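Local coordinates for protein beta-lactamase (Sphaerobacter thermophilus, PDB 4EWF) that probably hydrolyses the amide bond of beta-lactam antibiotics, turning a beta-lactam and water into a substituted beta-amino acid, as a class A serine-type beta-lactamase, at residues L105-L108 with T109-S113; L144-M148 with K149-A153; P152-P155 with D156-E159. All coordinates share one frame; numbering follows the deposited sequence.

Contact 1 of 3, residues L105-L108 with T109-S113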
ATOM      1  N   LEU A 105      12.558  11.487   2.411  1.00 24.59           N
ATOM      2  CA  LEU A 105      11.148  11.720   2.084  1.00 22.22           C
ATOM      3  C   LEU A 105      10.414  10.441   1.689  1.00 19.47           C
ATOM      4  O   LEU A 105       9.262  10.227   2.092  1.00 22.89           O
ATOM      5  CB  LEU A 105      11.000  12.780   0.993  1.00 23.63           C
ATOM      6  CG  LEU A 105      11.515  14.191   1.294  1.00 26.41           C
ATOM      7  CD1 LEU A 105      11.084  15.125   0.165  1.00 25.83           C
ATOM      8  CD2 LEU A 105      10.995  14.697   2.620  1.00 22.82           C
ATOM      9  N   VAL A 106      11.064   9.607   0.884  1.00 22.41           N
ATOM     10  CA  VAL A 106      10.469   8.331   0.486  1.00 21.30           C
ATOM     11  C   VAL A 106      10.256   7.477   1.727  1.00 22.82           C
ATOM     12  O   VAL A 106       9.185   6.900   1.921  1.00 20.62           O
ATOM     13  CB  VAL A 106      11.373   7.579  -0.533  1.00 24.70           C
ATOM     14  CG1 VAL A 106      10.814   6.186  -0.841  1.00 20.87           C
ATOM     15  CG2 VAL A 106      11.481   8.396  -1.808  1.00 27.06           C
ATOM     16  N   TYR A 107      11.272   7.426   2.586  1.00 22.41           N
ATOM     17  CA  TYR A 107      11.187   6.624   3.803  1.00 23.57           C
ATOM     18  C   TYR A 107      10.038   7.048   4.726  1.00 21.40           C
ATOM     19  O   TYR A 107       9.257   6.204   5.180  1.00 20.34           O
ATOM     20  CB  TYR A 107      12.514   6.609   4.587  1.00 28.52           C
ATOM     21  CG  TYR A 107      12.297   6.004   5.951  1.00 27.27           C
ATOM     22  CD1 TYR A 107      12.159   4.626   6.101  1.00 25.48           C
ATOM     23  CD2 TYR A 107      12.169   6.806   7.077  1.00 28.17           C
ATOM     24  CE1 TYR A 107      11.914   4.063   7.329  1.00 22.22           C
ATOM     25  CE2 TYR A 107      11.928   6.254   8.316  1.00 29.63           C
ATOM     26  CZ  TYR A 107      11.795   4.886   8.433  1.00 27.44           C
ATOM     27  OH  TYR A 107      11.559   4.326   9.657  1.00 28.12           O
ATOM     28  N   LEU A 108       9.930   8.346   5.003  1.00 18.22           N
ATOM     29  CA  LEU A 108       8.840   8.867   5.829  1.00 18.00           C
ATOM     30  C   LEU A 108       7.467   8.640   5.191  1.00 17.56           C
ATOM     31  O   LEU A 108       6.490   8.297   5.863  1.00 18.80           O
ATOM     32  CB  LEU A 108       9.052  10.358   6.138  1.00 17.37           C
ATOM     33  CG  LEU A 108      10.301  10.654   6.969  1.00 23.36           C
ATOM     34  CD1 LEU A 108      10.537  12.148   7.023  1.00 21.83           C
ATOM     35  CD2 LEU A 108      10.175  10.074   8.375  1.00 24.80           C
ATOM     36  N   THR A 109       7.408   8.815   3.878  1.00 19.17           N
ATOM     37  CA  THR A 109       6.182   8.567   3.121  1.00 16.87           C
ATOM     38  C   THR A 109       5.657   7.119   3.308  1.00 22.94           C
ATOM     39  O   THR A 109       4.474   6.901   3.580  1.00 24.97           O
ATOM     40  CB  THR A 109       6.394   8.883   1.618  1.00 26.58           C
ATOM     41  OG1 THR A 109       6.542  10.302   1.442  1.00 24.54           O
ATOM     42  CG2 THR A 109       5.200   8.407   0.777  1.00 25.78           C
ATOM     43  N   ILE A 110       6.556   6.152   3.194  1.00 20.18           N
ATOM     44  CA  ILE A 110       6.199   4.735   3.231  1.00 23.56           C
ATOM     45  C   ILE A 110       6.066   4.172   4.654  1.00 23.65           C
ATOM     46  O   ILE A 110       5.083   3.499   4.967  1.00 21.33           O
ATOM     47  CB  ILE A 110       7.222   3.892   2.417  1.00 22.16           C
ATOM     48  CG1 ILE A 110       7.215   4.326   0.948  1.00 24.71           C
ATOM     49  CG2 ILE A 110       6.921   2.412   2.528  1.00 23.71           C
ATOM     50  CD1 ILE A 110       5.828   4.225   0.267  1.00 25.90           C
ATOM     51  N   SER A 111       7.052   4.435   5.505  1.00 22.76           N
ATOM     52  CA  SER A 111       7.113   3.805   6.826  1.00 26.15           C
ATOM     53  C   SER A 111       5.984   4.229   7.760  1.00 25.48           C
ATOM     54  O   SER A 111       5.396   3.396   8.464  1.00 21.05           O
ATOM     55  CB  SER A 111       8.466   4.081   7.503  1.00 28.13           C
ATOM     56  OG  SER A 111       8.611   5.460   7.790  1.00 26.22           O
ATOM     57  N   ILE A 112       5.695   5.526   7.784  1.00 20.75           N
ATOM     58  CA  ILE A 112       4.688   6.052   8.697  1.00 25.21           C
ATOM     59  C   ILE A 112       3.635   6.907   7.992  1.00 19.89           C
ATOM     60  O   ILE A 112       2.833   7.582   8.647  1.00 22.38           O
ATOM     61  CB  ILE A 112       5.331   6.893   9.834  1.00 26.69           C
ATOM     62  CG1 ILE A 112       5.940   8.183   9.279  1.00 29.12           C
ATOM     63  CG2 ILE A 112       6.396   6.098  10.559  1.00 27.31           C
ATOM     64  CD1 ILE A 112       6.160   9.252  10.355  1.00 26.38           C
ATOM     65  N   SER A 113       3.644   6.897   6.664  1.00 17.70           N
ATOM     66  CA  SER A 113       2.623   7.615   5.896  1.00 18.07           C
ATOM     67  C   SER A 113       2.656   9.137   6.111  1.00 19.56           C
ATOM     68  O   SER A 113       1.617   9.797   6.279  1.00 19.73           O
ATOM     69  CB  SER A 113       1.231   7.051   6.197  1.00 20.71           C
ATOM     70  OG  SER A 113       0.419   7.142   5.036  1.00 25.81           O
TER
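Thr109 and Ser111 turn their hydroxyls back onto Leu105 O and Tyr107 O, one helical turn earlier. Thr109 OG1 bonds to Leu105 O at 2.8 Å, while Thr109 N reaches the same oxygen from the other face of its carbonyl plane. Ser111 also gives both its N and its OG to one oxygen, Tyr107 O, but in another geometry: N comes in along a nearly straight bond (165° at the hydrogen), and OG sits 2.8 Å from that oxygen, above the carbonyl plane. Leu105 O and Tyr107 O thus take two donors each, which satisfies the buried hydroxyls within the helix. The ladder continues with Ile110 N to Val106 O and fades at the weak Ile112 N to Leu108 O bond (3.5 Å), where the chain leaves helical geometry.

The aromatic contact involves the same serine. With CG anti to the backbone N (chi1 169°), the Tyr107 ring swings along the helix toward its C-terminal end; Ser111 CB makes a CH-pi contact 3.8 Å from the ring centroid, and OG lies over that face.

Helix 102-111 packs against helices 55-67 (Val106 and Ile110 on Met59), 115-125 (Thr109 and Leu105 on Leu121) and 182-192. It delivers Ser113, whose OG bonds Lys55, Ser52 and Lys216, consistent with the class A active site, beside strand 212-220.

Contact 2 of 3, residues L144-M148 with K149-A153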
ATOM      1  N   LEU A 144      -4.018   9.236  -8.945  1.00 22.36           N
ATOM      2  CA  LEU A 144      -3.647  10.224  -7.942  1.00 20.11           C
ATOM      3  C   LEU A 144      -4.036  11.596  -8.490  1.00 25.05           C
ATOM      4  O   LEU A 144      -3.496  12.048  -9.498  1.00 31.71           O
ATOM      5  CB  LEU A 144      -2.140  10.179  -7.662  1.00 22.04           C
ATOM      6  CG  LEU A 144      -1.657  11.300  -6.737  1.00 27.17           C
ATOM      7  CD1 LEU A 144      -2.242  11.092  -5.357  1.00 25.91           C
ATOM      8  CD2 LEU A 144      -0.140  11.335  -6.670  1.00 28.70           C
ATOM      9  N   SER A 145      -4.994  12.250  -7.844  1.00 21.21           N
ATOM     10  CA  SER A 145      -5.495  13.526  -8.330  1.00 25.64           C
ATOM     11  C   SER A 145      -5.567  14.542  -7.199  1.00 28.37           C
ATOM     12  O   SER A 145      -5.851  15.708  -7.427  1.00 24.43           O
ATOM     13  CB  SER A 145      -6.877  13.346  -8.979  1.00 23.31           C
ATOM     14  OG  SER A 145      -6.788  12.496 -10.124  1.00 28.21           O
ATOM     15  N   ARG A 146      -5.279  14.095  -5.976  0.52 24.79           N
ATOM     16  CA  ARG A 146      -5.469  14.914  -4.772  0.52 24.52           C
ATOM     17  C   ARG A 146      -4.309  14.732  -3.778  0.52 26.34           C
ATOM     18  O   ARG A 146      -3.987  13.597  -3.402  0.52 24.96           O
ATOM     19  CB  ARG A 146      -6.809  14.527  -4.124  0.52 26.23           C
ATOM     20  CG  ARG A 146      -7.141  15.146  -2.763  0.52 27.60           C
ATOM     21  CD  ARG A 146      -8.493  14.603  -2.276  0.52 26.95           C
ATOM     22  NE  ARG A 146      -8.689  14.682  -0.827  0.52 20.63           N
ATOM     23  CZ  ARG A 146      -9.367  15.648  -0.222  0.52 22.77           C
ATOM     24  NH1 ARG A 146      -9.908  16.625  -0.938  0.52 24.94           N
ATOM     25  NH2 ARG A 146      -9.503  15.639   1.098  0.52 22.41           N
ATOM     26  N   LYS A 147      -3.679  15.837  -3.361  1.00 24.57           N
ATOM     27  CA  LYS A 147      -2.612  15.776  -2.360  1.00 22.24           C
ATOM     28  C   LYS A 147      -3.183  15.261  -1.051  1.00 23.55           C
ATOM     29  O   LYS A 147      -4.408  15.182  -0.878  1.00 24.17           O
ATOM     30  CB  LYS A 147      -2.012  17.172  -2.122  1.00 27.61           C
ATOM     31  CG  LYS A 147      -0.945  17.597  -3.136  1.00 32.25           C
ATOM     32  CD  LYS A 147      -0.306  18.919  -2.717  1.00 39.21           C
ATOM     33  CE  LYS A 147       0.930  19.265  -3.535  1.00 35.74           C
ATOM     34  NZ  LYS A 147       1.380  20.676  -3.251  1.00 31.48           N
HETATM   35  N   MSE A 148      -2.299  14.917  -0.124  1.00 19.74           N
HETATM   36  CA  MSE A 148      -2.733  14.368   1.152  1.00 24.46           C
HETATM   37  C   MSE A 148      -3.270  15.477   2.048  1.00 30.56           C
HETATM   38  O   MSE A 148      -2.632  16.520   2.191  1.00 24.81           O
HETATM   39  CB  MSE A 148      -1.580  13.638   1.841  1.00 20.42           C
HETATM   40  CG  MSE A 148      -0.983  12.552   1.001  1.00 20.91           C
HETATM   41 SE   MSE A 148      -2.259  11.141   0.504  0.57 27.15          SE
HETATM   42  CE  MSE A 148      -2.212  11.410  -1.412  1.00 26.32           C
ATOM     43  N   LYS A 149      -4.451  15.251   2.624  1.00 25.70           N
ATOM     44  CA  LYS A 149      -5.059  16.215   3.547  1.00 33.22           C
ATOM     45  C   LYS A 149      -5.482  15.591   4.881  1.00 30.69           C
ATOM     46  O   LYS A 149      -5.906  16.296   5.785  1.00 37.64           O
ATOM     47  CB  LYS A 149      -6.257  16.905   2.888  1.00 42.28           C
ATOM     48  CG  LYS A 149      -5.879  17.731   1.674  1.00 54.06           C
ATOM     49  CD  LYS A 149      -7.064  17.960   0.757  1.00 62.98           C
ATOM     50  CE  LYS A 149      -6.609  18.490  -0.601  1.00 68.21           C
ATOM     51  NZ  LYS A 149      -5.874  19.786  -0.491  1.00 71.41           N
ATOM     52  N   GLY A 150      -5.374  14.269   4.989  1.00 31.46           N
ATOM     53  CA  GLY A 150      -5.801  13.561   6.187  1.00 37.76           C
ATOM     54  C   GLY A 150      -7.303  13.308   6.300  1.00 43.29           C
ATOM     55  O   GLY A 150      -7.792  12.881   7.346  1.00 42.93           O
ATOM     56  N   ARG A 151      -8.048  13.574   5.232  1.00 33.82           N
ATOM     57  CA  ARG A 151      -9.498  13.381   5.257  1.00 33.42           C
ATOM     58  C   ARG A 151      -9.996  12.945   3.886  1.00 33.19           C
ATOM     59  O   ARG A 151      -9.328  13.186   2.872  1.00 30.53           O
ATOM     60  CB  ARG A 151     -10.211  14.660   5.706  1.00 39.08           C
ATOM     61  CG  ARG A 151      -9.887  15.874   4.852  1.00 49.33           C
ATOM     62  CD  ARG A 151     -10.732  17.066   5.259  1.00 61.14           C
ATOM     63  NE  ARG A 151      -9.986  18.321   5.179  1.00 72.44           N
ATOM     64  CZ  ARG A 151      -9.888  19.071   4.083  1.00 76.89           C
ATOM     65  NH1 ARG A 151      -9.186  20.200   4.111  1.00 77.61           N
ATOM     66  NH2 ARG A 151     -10.492  18.695   2.962  1.00 78.68           N
ATOM     67  N   PRO A 152     -11.159  12.276   3.841  1.00 33.09           N
ATOM     68  CA  PRO A 152     -11.657  11.875   2.520  1.00 32.19           C
ATOM     69  C   PRO A 152     -12.063  13.135   1.779  1.00 33.76           C
ATOM     70  O   PRO A 152     -12.416  14.127   2.421  1.00 30.01           O
ATOM     71  CB  PRO A 152     -12.915  11.039   2.843  1.00 33.22           C
ATOM     72  CG  PRO A 152     -12.962  10.903   4.345  1.00 36.92           C
ATOM     73  CD  PRO A 152     -12.149  12.040   4.904  1.00 34.44           C
ATOM     74  N   ALA A 153     -12.013  13.109   0.455  1.00 29.52           N
ATOM     75  CA  ALA A 153     -12.542  14.227  -0.325  1.00 34.53           C
ATOM     76  C   ALA A 153     -14.057  14.334  -0.153  1.00 32.03           C
ATOM     77  O   ALA A 153     -14.732  13.329   0.028  1.00 27.45           O
ATOM     78  CB  ALA A 153     -12.203  14.036  -1.795  1.00 37.33           C
TER
HETATM   79  O   HOH W   1     -12.458  16.793   2.085  1.00 45.54           O
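The guanidinium of Arg146, described here in one of its two modelled conformers, lies sandwiched between Ala153 and Lys149. Ala153 CA sits over the centre of one face, 3.5 Å from Arg146 CZ; on the opposite face Lys149 CD comes within 3.4 Å of the same CZ, offset toward the rim. The lysine chain crosses the arginine at about a right angle and lays its CD over the flat group, and Lys149 NZ stays 5.1 Å from Arg146 NH1.

At the edge, Arg146 NH2 donates to Arg151 O (3.0 Å, 149° at the hydrogen). The bond is somewhat bent, and the donor stands above the carbonyl plane. Arg151 CG also lies at this edge, in the guanidinium plane. The two arginines bring like charges close, NH2 to NH2 at 3.7 Å, and a water between them probably eases this: it accepts from Arg151 NH2 at 2.9 Å, more weakly from Arg146 NH2, and donates to Pro152 O.

Further out, Arg146 reaches this position with CG anti to the backbone N (chi1 173°) and a chain extended as far as NE. Its NH1 forms a salt bridge with Glu157, which, with the Arg151 carbonyl, would help in this conformer to fix the rotation of the buried group.

The surrounding loop runs between helix 127-136 and strand 161-162. Asn119 on helix 115-125 accepts from Met148 N, Asp123 of that helix pairs with Lys147, and the selenomethionine side chain of Met148 packs on Asn115 and Thr118. Leu144 lies against Leu127 and Val130 of helix 127-136.

Contact 3 of 3, residues P152-P155 with D156-E159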
ATOM      1  N   PRO A 152     -11.159  12.276   3.841  1.00 33.09           N
ATOM      2  CA  PRO A 152     -11.657  11.875   2.520  1.00 32.19           C
ATOM      3  C   PRO A 152     -12.063  13.135   1.779  1.00 33.76           C
ATOM      4  O   PRO A 152     -12.416  14.127   2.421  1.00 30.01           O
ATOM      5  CB  PRO A 152     -12.915  11.039   2.843  1.00 33.22           C
ATOM      6  CG  PRO A 152     -12.962  10.903   4.345  1.00 36.92           C
ATOM      7  CD  PRO A 152     -12.149  12.040   4.904  1.00 34.44           C
ATOM      8  N   ALA A 153     -12.013  13.109   0.455  1.00 29.52           N
ATOM      9  CA  ALA A 153     -12.542  14.227  -0.325  1.00 34.53           C
ATOM     10  C   ALA A 153     -14.057  14.334  -0.153  1.00 32.03           C
ATOM     11  O   ALA A 153     -14.732  13.329   0.028  1.00 27.45           O
ATOM     12  CB  ALA A 153     -12.203  14.036  -1.795  1.00 37.33           C
ATOM     13  N   LEU A 154     -14.599  15.544  -0.223  1.00 31.07           N
ATOM     14  CA  LEU A 154     -16.044  15.693  -0.318  1.00 33.80           C
ATOM     15  C   LEU A 154     -16.456  15.153  -1.686  1.00 40.40           C
ATOM     16  O   LEU A 154     -15.610  15.013  -2.576  1.00 32.14           O
ATOM     17  CB  LEU A 154     -16.451  17.159  -0.163  1.00 36.62           C
ATOM     18  CG  LEU A 154     -16.024  17.777   1.171  1.00 48.20           C
ATOM     19  CD1 LEU A 154     -16.418  19.240   1.231  1.00 49.62           C
ATOM     20  CD2 LEU A 154     -16.622  16.996   2.338  1.00 51.70           C
ATOM     21  N   PRO A 155     -17.746  14.824  -1.856  1.00 45.88           N
ATOM     22  CA  PRO A 155     -18.225  14.228  -3.112  1.00 47.05           C
ATOM     23  C   PRO A 155     -17.855  15.051  -4.350  1.00 36.73           C
ATOM     24  O   PRO A 155     -17.544  14.485  -5.399  1.00 35.04           O
ATOM     25  CB  PRO A 155     -19.745  14.205  -2.926  1.00 53.97           C
ATOM     26  CG  PRO A 155     -19.941  14.177  -1.443  1.00 53.86           C
ATOM     27  CD  PRO A 155     -18.830  15.002  -0.874  1.00 50.16           C
ATOM     28  N   ASP A 156     -17.864  16.374  -4.224  1.00 28.96           N
ATOM     29  CA  ASP A 156     -17.569  17.236  -5.365  1.00 31.51           C
ATOM     30  C   ASP A 156     -16.095  17.599  -5.495  1.00 29.35           C
ATOM     31  O   ASP A 156     -15.732  18.419  -6.340  1.00 33.84           O
ATOM     32  CB  ASP A 156     -18.430  18.508  -5.325  1.00 44.26           C
ATOM     33  CG  ASP A 156     -18.196  19.341  -4.074  1.00 54.91           C
ATOM     34  OD1 ASP A 156     -18.484  20.559  -4.112  1.00 63.73           O
ATOM     35  OD2 ASP A 156     -17.728  18.787  -3.057  1.00 59.50           O
ATOM     36  N   GLU A 157     -15.250  17.013  -4.651  1.00 25.24           N
ATOM     37  CA  GLU A 157     -13.798  17.167  -4.798  1.00 32.95           C
ATOM     38  C   GLU A 157     -13.196  15.885  -5.385  1.00 28.56           C
ATOM     39  O   GLU A 157     -13.628  14.794  -5.047  1.00 31.36           O
ATOM     40  CB  GLU A 157     -13.124  17.445  -3.444  1.00 32.94           C
ATOM     41  CG  GLU A 157     -13.647  18.665  -2.681  1.00 35.88           C
ATOM     42  CD  GLU A 157     -13.100  18.734  -1.252  1.00 46.64           C
ATOM     43  OE1 GLU A 157     -12.781  17.664  -0.677  1.00 39.90           O
ATOM     44  OE2 GLU A 157     -12.985  19.853  -0.704  1.00 54.63           O
ATOM     45  N   PRO A 158     -12.182  16.023  -6.243  1.00 31.98           N
ATOM     46  CA  PRO A 158     -11.468  14.885  -6.833  1.00 33.80           C
ATOM     47  C   PRO A 158     -10.913  13.953  -5.764  1.00 31.36           C
ATOM     48  O   PRO A 158     -10.254  14.406  -4.841  1.00 24.86           O
ATOM     49  CB  PRO A 158     -10.307  15.550  -7.579  1.00 33.94           C
ATOM     50  CG  PRO A 158     -10.793  16.928  -7.883  1.00 45.26           C
ATOM     51  CD  PRO A 158     -11.666  17.318  -6.728  1.00 40.41           C
ATOM     52  N   GLU A 159     -11.179  12.660  -5.892  1.00 21.67           N
ATOM     53  CA  GLU A 159     -10.698  11.692  -4.932  1.00 21.80           C
ATOM     54  C   GLU A 159      -9.668  10.794  -5.603  1.00 22.85           C
ATOM     55  O   GLU A 159      -9.632  10.692  -6.844  1.00 20.40           O
ATOM     56  CB  GLU A 159     -11.883  10.863  -4.388  1.00 25.01           C
ATOM     57  CG  GLU A 159     -11.520   9.796  -3.342  1.00 24.76           C
ATOM     58  CD  GLU A 159     -10.866  10.373  -2.085  1.00 25.82           C
ATOM     59  OE1 GLU A 159      -9.642  10.634  -2.111  1.00 22.16           O
ATOM     60  OE2 GLU A 159     -11.578  10.549  -1.069  1.00 26.70           O
TER
HETATM   61  O   HOH W   1     -12.458  16.793   2.085  1.00 45.54           O
HETATM   62  O   HOH W   2     -15.192  12.453  -5.242  1.00 37.74           O
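Leu154 to Glu157 forms a type I beta turn, closed by Glu157 N to Leu154 O at 2.9 Å with the donor well above the carbonyl plane, and segments 152-155 and 156-159 run in directions 140° apart.

Two carboxylates reach back to consecutive amides on the incoming arm. Glu157 OE1 takes Leu154 N at 2.8 Å (163° at the hydrogen), the N-H coming from above the carboxylate plane. CG is anti to the carbonyl carbon (chi1 -57°) and the rest of the chain is extended, carrying the carboxylate back alongside Leu154. The same oxygen accepts from a water that also donates to Pro152 O, and has Arg146 as a further partner.

Glu159 does likewise for the preceding amide: its OE2 takes Ala153 N at 3.0 Å, again from above the carboxylate plane. A bend at chi2 turns this carboxylate toward the amide, and Arg49 supplies its salt-bridge partner. These positive neighbours would probably favour the charged form of both glutamates.

Between the two bonds, Ala153 CB fits against the outgoing chain, 3.6 Å from Pro158 O. Leu154 CG rests 3.7 Å from Glu157 OE1, and Asp156 OD2 approaches Leu154 CB.

The arrangement is a proline-bearing beta turn whose stem is tied by side-chain-to-backbone bonds, consistent with part of the omega loop of class A beta-lactamases.

Contact 1 is the core member, a helix turn held mainly by backbone bonds and by hydroxyls folded onto them; contacts 2 and 3 are partly buried and belong to one irregular loop between helix 127-136 and strand 161-162, where charged side chains do much of the holding. Those two share Pro152 and Ala153 and a bridging water, and a salt bridge joins them, so that an arginine of contact 2 pairs with a glutamate of contact 3. Contact 1 does not touch either: its centre is about 16 Å from that of contact 2 and about 24 Å from that of contact 3. Helix 115-125 borders both contact 1 and contact 2.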